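Long-range contacts in alpha-toxin (Clostridium novyi, PDB 2VK9), which belongs to the large clostridial toxins and carries a catalytic domain of GT-A type together with an N-terminal helical domain: residues P289-I299 against F347-L358; D77-E85 against C485-N493. All coordinates share one frame; numbering follows the deposited sequence.

Contact 1 of 2, residues P289-I299 against F347-L358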
# COMPACT_ATOMS: atom_id res chain seq x y z
N PRO A 289 14.80 5.39 -10.27
CA PRO A 289 15.38 6.57 -9.64
C PRO A 289 14.85 7.88 -10.21
O PRO A 289 14.47 7.92 -11.38
CB PRO A 289 16.88 6.43 -9.93
CG PRO A 289 17.04 5.25 -10.81
CD PRO A 289 15.82 4.42 -10.67
N GLY A 290 14.82 8.91 -9.38
CA GLY A 290 14.27 10.21 -9.77
C GLY A 290 14.99 10.88 -10.91
O GLY A 290 16.22 10.92 -10.94
N VAL A 291 14.22 11.39 -11.87
CA VAL A 291 14.78 12.12 -13.01
C VAL A 291 14.65 13.62 -12.82
O VAL A 291 13.64 14.11 -12.30
CB VAL A 291 14.16 11.70 -14.38
CG1 VAL A 291 14.24 10.19 -14.59
CG2 VAL A 291 12.73 12.16 -14.47
N ASN A 292 15.67 14.35 -13.24
CA ASN A 292 15.70 15.79 -13.15
C ASN A 292 14.85 16.47 -14.25
O ASN A 292 15.39 17.05 -15.19
CB ASN A 292 17.15 16.25 -13.27
CG ASN A 292 17.40 17.57 -12.59
OD1 ASN A 292 16.57 18.47 -12.63
ND2 ASN A 292 18.57 17.69 -11.96
N LEU A 293 13.53 16.40 -14.11
CA LEU A 293 12.61 16.93 -15.13
C LEU A 293 12.68 18.45 -15.33
O LEU A 293 12.35 18.94 -16.41
CB LEU A 293 11.17 16.50 -14.84
CG LEU A 293 10.80 15.05 -15.15
CD1 LEU A 293 9.37 14.74 -14.70
CD2 LEU A 293 11.00 14.68 -16.63
N SER A 294 13.11 19.18 -14.30
CA SER A 294 13.28 20.63 -14.40
C SER A 294 14.08 21.05 -15.63
O SER A 294 13.66 21.95 -16.37
CB SER A 294 13.95 21.19 -13.15
OG SER A 294 12.97 21.49 -12.17
N LEU A 295 15.20 20.39 -15.87
CA LEU A 295 16.10 20.77 -16.95
C LEU A 295 15.40 20.84 -18.31
O LEU A 295 15.84 21.56 -19.21
CB LEU A 295 17.31 19.82 -17.00
CG LEU A 295 18.15 19.71 -15.72
CD1 LEU A 295 19.14 18.56 -15.80
CD2 LEU A 295 18.88 21.01 -15.41
N PHE A 296 14.29 20.13 -18.43
CA PHE A 296 13.52 20.06 -19.68
C PHE A 296 12.34 21.03 -19.67
O PHE A 296 11.31 20.78 -20.32
CB PHE A 296 13.04 18.62 -19.92
CG PHE A 296 14.16 17.61 -20.05
CD1 PHE A 296 14.84 17.15 -18.93
CD2 PHE A 296 14.52 17.13 -21.30
CE1 PHE A 296 15.87 16.24 -19.05
CE2 PHE A 296 15.56 16.20 -21.43
CZ PHE A 296 16.23 15.76 -20.30
N ASN A 297 12.49 22.13 -18.94
CA ASN A 297 11.44 23.15 -18.83
C ASN A 297 11.39 24.12 -20.00
O ASN A 297 10.32 24.65 -20.33
CB ASN A 297 11.54 23.91 -17.51
CG ASN A 297 10.81 23.19 -16.38
OD1 ASN A 297 10.31 22.08 -16.55
ND2 ASN A 297 10.74 23.84 -15.22
N ASP A 298 12.54 24.34 -20.64
CA ASP A 298 12.62 25.17 -21.85
C ASP A 298 12.31 24.36 -23.10
O ASP A 298 12.77 24.70 -24.19
CB ASP A 298 13.99 25.82 -21.96
CG ASP A 298 14.39 26.56 -20.70
OD1 ASP A 298 13.48 27.10 -20.01
OD2 ASP A 298 15.60 26.59 -20.39
N ILE A 299 11.55 23.28 -22.93
CA ILE A 299 10.99 22.52 -24.05
C ILE A 299 9.49 22.35 -23.81
O ILE A 299 9.07 21.66 -22.87
CB ILE A 299 11.70 21.15 -24.28
CG1 ILE A 299 13.18 21.37 -24.62
CG2 ILE A 299 11.01 20.40 -25.41
CD1 ILE A 299 14.09 20.18 -24.35
N PHE A 347 19.44 17.58 -26.17
CA PHE A 347 19.50 18.09 -24.80
C PHE A 347 20.08 17.05 -23.86
O PHE A 347 20.88 17.36 -22.99
CB PHE A 347 18.12 18.52 -24.31
CG PHE A 347 18.17 19.45 -23.15
CD1 PHE A 347 18.17 20.83 -23.36
CD2 PHE A 347 18.24 18.95 -21.85
CE1 PHE A 347 18.23 21.71 -22.28
CE2 PHE A 347 18.30 19.82 -20.76
CZ PHE A 347 18.30 21.21 -20.97
N VAL A 348 19.65 15.80 -24.05
CA VAL A 348 20.17 14.67 -23.30
C VAL A 348 21.67 14.50 -23.51
O VAL A 348 22.42 14.41 -22.54
CB VAL A 348 19.41 13.37 -23.65
CG1 VAL A 348 20.09 12.14 -23.05
CG2 VAL A 348 17.96 13.45 -23.18
N ARG A 349 22.12 14.48 -24.77
CA ARG A 349 23.53 14.19 -25.05
C ARG A 349 24.50 15.30 -24.63
O ARG A 349 25.70 15.05 -24.48
CB ARG A 349 23.76 13.72 -26.50
CG ARG A 349 23.43 14.72 -27.59
CD ARG A 349 23.94 14.26 -28.96
NE ARG A 349 22.96 14.54 -30.02
CZ ARG A 349 22.05 13.67 -30.43
NH1 ARG A 349 21.98 12.46 -29.91
NH2 ARG A 349 21.19 14.02 -31.38
N ASN A 350 23.98 16.50 -24.40
CA ASN A 350 24.81 17.63 -23.96
C ASN A 350 24.80 17.87 -22.44
O ASN A 350 25.46 18.79 -21.95
CB ASN A 350 24.43 18.91 -24.71
CG ASN A 350 24.87 18.88 -26.17
OD1 ASN A 350 24.08 19.15 -27.08
ND2 ASN A 350 26.15 18.54 -26.39
N HIS A 351 24.07 17.03 -21.71
CA HIS A 351 24.06 17.06 -20.25
C HIS A 351 24.71 15.82 -19.66
O HIS A 351 24.64 14.75 -20.25
CB HIS A 351 22.63 17.22 -19.74
CG HIS A 351 22.13 18.62 -19.78
ND1 HIS A 351 21.80 19.33 -18.64
CD2 HIS A 351 21.91 19.47 -20.82
CE1 HIS A 351 21.39 20.54 -18.98
NE2 HIS A 351 21.45 20.65 -20.30
N ASP A 352 25.36 15.98 -18.51
CA ASP A 352 25.98 14.87 -17.79
C ASP A 352 24.92 13.90 -17.27
O ASP A 352 23.78 14.29 -16.99
CB ASP A 352 26.86 15.38 -16.64
CG ASP A 352 27.80 14.31 -16.08
OD1 ASP A 352 27.38 13.49 -15.23
OD2 ASP A 352 28.98 14.29 -16.51
N ILE A 353 25.30 12.63 -17.15
CA ILE A 353 24.40 11.56 -16.70
C ILE A 353 23.90 11.73 -15.26
O ILE A 353 22.75 11.42 -14.96
CB ILE A 353 25.04 10.17 -16.92
CG1 ILE A 353 23.96 9.11 -17.11
CG2 ILE A 353 26.03 9.82 -15.79
CD1 ILE A 353 24.45 7.94 -17.98
N ASN A 354 24.77 12.22 -14.39
CA ASN A 354 24.45 12.42 -12.97
C ASN A 354 23.74 13.73 -12.74
O ASN A 354 23.30 14.05 -11.64
CB ASN A 354 25.73 12.32 -12.13
CG ASN A 354 26.38 10.96 -12.22
OD1 ASN A 354 25.75 9.93 -11.95
ND2 ASN A 354 27.65 10.94 -12.62
N ASP A 355 23.61 14.50 -13.82
CA ASP A 355 22.86 15.72 -13.80
C ASP A 355 21.40 15.38 -14.15
O ASP A 355 20.47 16.11 -13.78
CB ASP A 355 23.48 16.67 -14.82
CG ASP A 355 23.01 18.10 -14.67
OD1 ASP A 355 22.06 18.35 -13.88
OD2 ASP A 355 23.58 18.98 -15.35
N LEU A 356 21.20 14.26 -14.83
CA LEU A 356 19.89 13.85 -15.33
C LEU A 356 19.14 12.94 -14.37
O LEU A 356 17.94 13.13 -14.14
CB LEU A 356 20.04 13.15 -16.68
CG LEU A 356 20.43 14.02 -17.87
CD1 LEU A 356 21.13 13.18 -18.92
CD2 LEU A 356 19.21 14.70 -18.44
N ILE A 357 19.84 11.95 -13.84
CA ILE A 357 19.27 11.00 -12.89
C ILE A 357 19.76 11.34 -11.49
O ILE A 357 20.96 11.51 -11.28
CB ILE A 357 19.65 9.53 -13.22
CG1 ILE A 357 19.35 9.17 -14.69
CG2 ILE A 357 18.97 8.55 -12.27
CD1 ILE A 357 17.90 9.31 -15.10
N LEU A 358 18.84 11.43 -10.55
CA LEU A 358 19.16 11.82 -9.18
C LEU A 358 19.42 10.59 -8.28
O LEU A 358 18.70 9.59 -8.36
CB LEU A 358 18.04 12.70 -8.62
CG LEU A 358 18.10 14.21 -8.94
CD1 LEU A 358 18.11 14.51 -10.43
CD2 LEU A 358 16.96 14.97 -8.29

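Contact 2 of 2, residues D77-E85 against C485-N493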
# COMPACT_ATOMS: atom_id res chain seq x y z
N ASP A 77 -6.26 22.99 17.40
CA ASP A 77 -5.63 23.19 16.10
C ASP A 77 -4.17 23.62 16.20
O ASP A 77 -3.38 23.32 15.31
CB ASP A 77 -6.40 24.22 15.28
CG ASP A 77 -7.70 23.67 14.72
OD1 ASP A 77 -7.98 22.45 14.86
OD2 ASP A 77 -8.47 24.47 14.13
N SER A 78 -3.81 24.31 17.28
CA SER A 78 -2.44 24.79 17.44
C SER A 78 -1.50 23.69 17.91
O SER A 78 -0.29 23.79 17.75
CB SER A 78 -2.37 26.01 18.37
OG SER A 78 -2.78 25.71 19.69
N LEU A 79 -2.07 22.63 18.49
CA LEU A 79 -1.33 21.42 18.78
C LEU A 79 -0.82 20.77 17.49
O LEU A 79 0.28 20.22 17.45
CB LEU A 79 -2.20 20.43 19.56
CG LEU A 79 -2.90 20.90 20.83
CD1 LEU A 79 -3.81 19.79 21.34
CD2 LEU A 79 -1.92 21.32 21.90
N TYR A 80 -1.63 20.85 16.44
CA TYR A 80 -1.27 20.34 15.12
C TYR A 80 -0.14 21.17 14.52
O TYR A 80 0.80 20.63 13.94
CB TYR A 80 -2.48 20.39 14.18
CG TYR A 80 -3.69 19.61 14.63
CD1 TYR A 80 -3.57 18.45 15.40
CD2 TYR A 80 -4.98 20.00 14.24
CE1 TYR A 80 -4.68 17.74 15.80
CE2 TYR A 80 -6.09 19.28 14.63
CZ TYR A 80 -5.93 18.15 15.41
OH TYR A 80 -7.02 17.43 15.81
N SER A 81 -0.25 22.49 14.65
CA SER A 81 0.78 23.39 14.16
C SER A 81 2.06 23.20 14.93
O SER A 81 3.15 23.40 14.40
CB SER A 81 0.32 24.84 14.26
OG SER A 81 -0.62 25.12 13.24
N GLU A 82 1.93 22.80 16.19
CA GLU A 82 3.07 22.54 17.03
C GLU A 82 3.67 21.19 16.65
O GLU A 82 4.89 21.03 16.69
CB GLU A 82 2.68 22.58 18.51
CG GLU A 82 3.85 22.40 19.48
CD GLU A 82 4.72 23.65 19.63
OE1 GLU A 82 4.48 24.68 18.94
OE2 GLU A 82 5.65 23.61 20.47
N LEU A 83 2.82 20.25 16.28
CA LEU A 83 3.27 18.94 15.81
C LEU A 83 4.07 19.14 14.53
O LEU A 83 5.17 18.61 14.40
CB LEU A 83 2.07 18.02 15.55
CG LEU A 83 2.22 16.50 15.71
CD1 LEU A 83 0.88 15.85 15.50
CD2 LEU A 83 3.16 15.92 14.72
N ARG A 84 3.51 19.92 13.61
CA ARG A 84 4.17 20.31 12.36
C ARG A 84 5.55 20.91 12.57
O ARG A 84 6.47 20.58 11.82
CB ARG A 84 3.29 21.29 11.58
CG ARG A 84 2.21 20.60 10.79
CD ARG A 84 1.24 21.57 10.15
NE ARG A 84 1.79 22.20 8.94
CZ ARG A 84 1.15 23.14 8.24
NH1 ARG A 84 -0.06 23.56 8.63
NH2 ARG A 84 1.71 23.67 7.16
N GLU A 85 5.70 21.77 13.57
CA GLU A 85 7.00 22.37 13.88
C GLU A 85 7.96 21.36 14.47
O GLU A 85 9.15 21.38 14.17
CB GLU A 85 6.85 23.56 14.83
CG GLU A 85 6.43 24.88 14.16
CD GLU A 85 7.37 25.33 13.04
OE1 GLU A 85 8.61 25.39 13.27
OE2 GLU A 85 6.87 25.63 11.92
N CYS A 485 -2.97 9.70 9.83
CA CYS A 485 -4.00 10.41 10.55
C CYS A 485 -3.93 10.14 12.05
O CYS A 485 -4.12 11.03 12.86
CB CYS A 485 -5.37 10.00 10.00
SG CYS A 485 -6.74 11.00 10.60
N ASP A 486 -3.65 8.89 12.41
CA ASP A 486 -3.35 8.48 13.79
C ASP A 486 -2.30 9.40 14.41
O ASP A 486 -2.49 9.95 15.49
CB ASP A 486 -2.78 7.04 13.83
CG ASP A 486 -3.85 5.95 13.88
OD1 ASP A 486 -5.06 6.25 13.94
OD2 ASP A 486 -3.45 4.75 13.89
N THR A 487 -1.18 9.55 13.71
CA THR A 487 -0.03 10.26 14.23
C THR A 487 -0.34 11.75 14.40
O THR A 487 -0.08 12.33 15.46
CB THR A 487 1.21 10.06 13.32
OG1 THR A 487 1.53 8.67 13.24
CG2 THR A 487 2.42 10.81 13.87
N TYR A 488 -0.90 12.34 13.36
CA TYR A 488 -1.09 13.78 13.30
C TYR A 488 -2.18 14.28 14.25
O TYR A 488 -2.11 15.40 14.76
CB TYR A 488 -1.35 14.20 11.86
CG TYR A 488 -1.48 15.69 11.61
CD1 TYR A 488 -0.36 16.52 11.57
CD2 TYR A 488 -2.73 16.26 11.38
CE1 TYR A 488 -0.49 17.90 11.33
CE2 TYR A 488 -2.88 17.62 11.13
CZ TYR A 488 -1.76 18.43 11.10
OH TYR A 488 -1.95 19.77 10.86
N HIS A 489 -3.19 13.44 14.49
CA HIS A 489 -4.31 13.79 15.35
C HIS A 489 -4.24 13.16 16.74
O HIS A 489 -5.23 13.16 17.48
CB HIS A 489 -5.66 13.47 14.69
CG HIS A 489 -6.05 14.43 13.60
ND1 HIS A 489 -6.88 14.08 12.56
CD2 HIS A 489 -5.73 15.73 13.39
CE1 HIS A 489 -7.05 15.11 11.75
NE2 HIS A 489 -6.36 16.13 12.24
N PHE A 490 -3.08 12.61 17.09
CA PHE A 490 -2.84 12.05 18.43
C PHE A 490 -3.80 10.93 18.85
O PHE A 490 -4.08 10.77 20.03
CB PHE A 490 -2.88 13.15 19.48
CG PHE A 490 -2.05 14.34 19.15
CD1 PHE A 490 -2.64 15.48 18.65
CD2 PHE A 490 -0.67 14.31 19.35
CE1 PHE A 490 -1.87 16.60 18.34
CE2 PHE A 490 0.10 15.42 19.03
CZ PHE A 490 -0.50 16.57 18.53
N ILE A 491 -4.29 10.16 17.88
CA ILE A 491 -5.18 9.04 18.18
C ILE A 491 -4.57 7.71 17.71
O ILE A 491 -3.40 7.67 17.35
CB ILE A 491 -6.60 9.28 17.59
CG1 ILE A 491 -6.53 9.47 16.06
CG2 ILE A 491 -7.26 10.48 18.30
CD1 ILE A 491 -7.81 10.01 15.42
N LYS A 492 -5.36 6.64 17.76
CA LYS A 492 -4.90 5.31 17.34
C LYS A 492 -6.02 4.49 16.72
O LYS A 492 -7.16 4.57 17.16
CB LYS A 492 -4.26 4.54 18.51
CG LYS A 492 -5.15 4.31 19.72
CD LYS A 492 -4.33 3.85 20.95
CE LYS A 492 -5.23 3.51 22.16
NZ LYS A 492 -5.86 2.15 22.04
N ASN A 493 -5.68 3.73 15.68
CA ASN A 493 -6.63 2.85 14.99
C ASN A 493 -7.84 3.55 14.36
O ASN A 493 -8.89 2.93 14.21
CB ASN A 493 -7.13 1.73 15.93
CG ASN A 493 -6.02 0.82 16.37
OD1 ASN A 493 -4.92 0.86 15.84
ND2 ASN A 493 -6.31 -0.01 17.36

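Contact 1 of 2, residues P289-I299 against F347-L358
Phe296, with CG anti to its carbonyl carbon (chi1 -61°), and Phe347, in the last turn of helix 338-349 with CG opposite the backbone N (chi1 -161°), turn their rings toward one another. The rings lie obliquely, planes 49° apart and centroids 5.1 Å from one another, with Phe347 CD2 over the outer part of one Phe296 face. Phe296 is further bounded near its plane by two aliphatic branches: Leu356 CD2 stands 3.7 Å from Phe296 CZ, and Val348 CG2 is a little farther off. A flat, apolar ring suits a place between the end of helix 338-349, with Phe347 and Val348, and Leu356 of the weakly bonded helix 353-356. Phe347 in turn packs against Leu295 CB by way of CE2 (3.9 Å), while His351 CD2 lies over the outer part of one of its faces.

Farther along, the segments become a short piece of antiparallel structure. Val291 and Ile357 form a single beta bridge, a non-hydrogen-bonded pair flanked by two nearly straight backbone bonds: Leu358 N to Gly290 O and Asn292 N to Leu356 O, each 2.7 Å. This ties the loop after strand 280-283 to the chain leaving helix 353-356, within the catalytic domain.

Asn292, at the centre of an inverse gamma turn, reaches across with ND2 to Asp355 O in a weak bond of 3.1 Å. Its aliphatic CB meanwhile rests 3.5 Å from Leu358 CD1, so the residue serves both polar and apolar neighbours. Beyond the bridge, Pro289 CB lies 3.8 Å from Ile357 CG2, and both side chains also touch helix 111-123.

Contact 2 of 2, residues D77-E85 against C485-N493
Leu83 projects from helix 69-90 toward Phe490 and Tyr488, and these three buried residues make the close-packed side of the contact. With CG anti to the backbone N (chi1 -151°), Leu83 sends its CD1 methyl to within 3.4 Å of Phe490 CZ and 4.2 Å of Tyr488 CD1. Leucine and phenylalanine come from opposite directions, a slim branched chain meeting the far end of a ring. Phe490 CE1 also lies 4.0 Å from Leu79 CB, one helical turn before Leu83, so the ring bridges two steps of the same helix face; Tyr46 and Leu49 of helix 42-62 add to its surroundings.

What turns Phe490 this way is the Schellman-like end of helix 477-488. Ile491 N bonds to Asp486 O, a weak bond joins Phe490 N to Thr487 O, and Phe490 itself takes a left-handed backbone conformation, a place more often held by glycine. The contact sets helix 69-90, largely within the N-terminal helical domain, against the end of helix 477-488, far off in sequence.

Tyr80 spans the two sides. Its CD1 is 3.9 Å from Phe490 CE1, which approaches at the tyrosine's edge, while its ring and that of Tyr488 are near parallel (24°) but slid apart, with centroids 5.2 Å away from each other, so they barely overlap. His489, with NE2 over one face of Tyr80, completes an aromatic cluster of these three rings. On the side of Tyr80, His489 and Arg84, all partly exposed, the contact thins out. Arg84 contributes just its aliphatic stem: CG meets the edge of Tyr488, 3.9 Å from CE1, while Ile505 touches both side chains. No hydrogen bond passes between the two segments.

How the contacts relate
The two contacts share no helix or strand and do not touch: their centres are about 38 Å apart and their nearest atoms about 22 Å. Along the chain, contact 1 is nested within the loop closed by contact 2. Contact 1 is partly buried and local, 48 residues separating its segments, and it staples loops and helix ends within the catalytic domain; backbone hydrogen bonds share the work with apolar side chains. Contact 2 lies nearer the chain's centre, is the more buried of the two, and spans 400 residues to bring a helix against the end of another and the turn that follows it. There aromatic and aliphatic side chains make the join without any hydrogen bond across it.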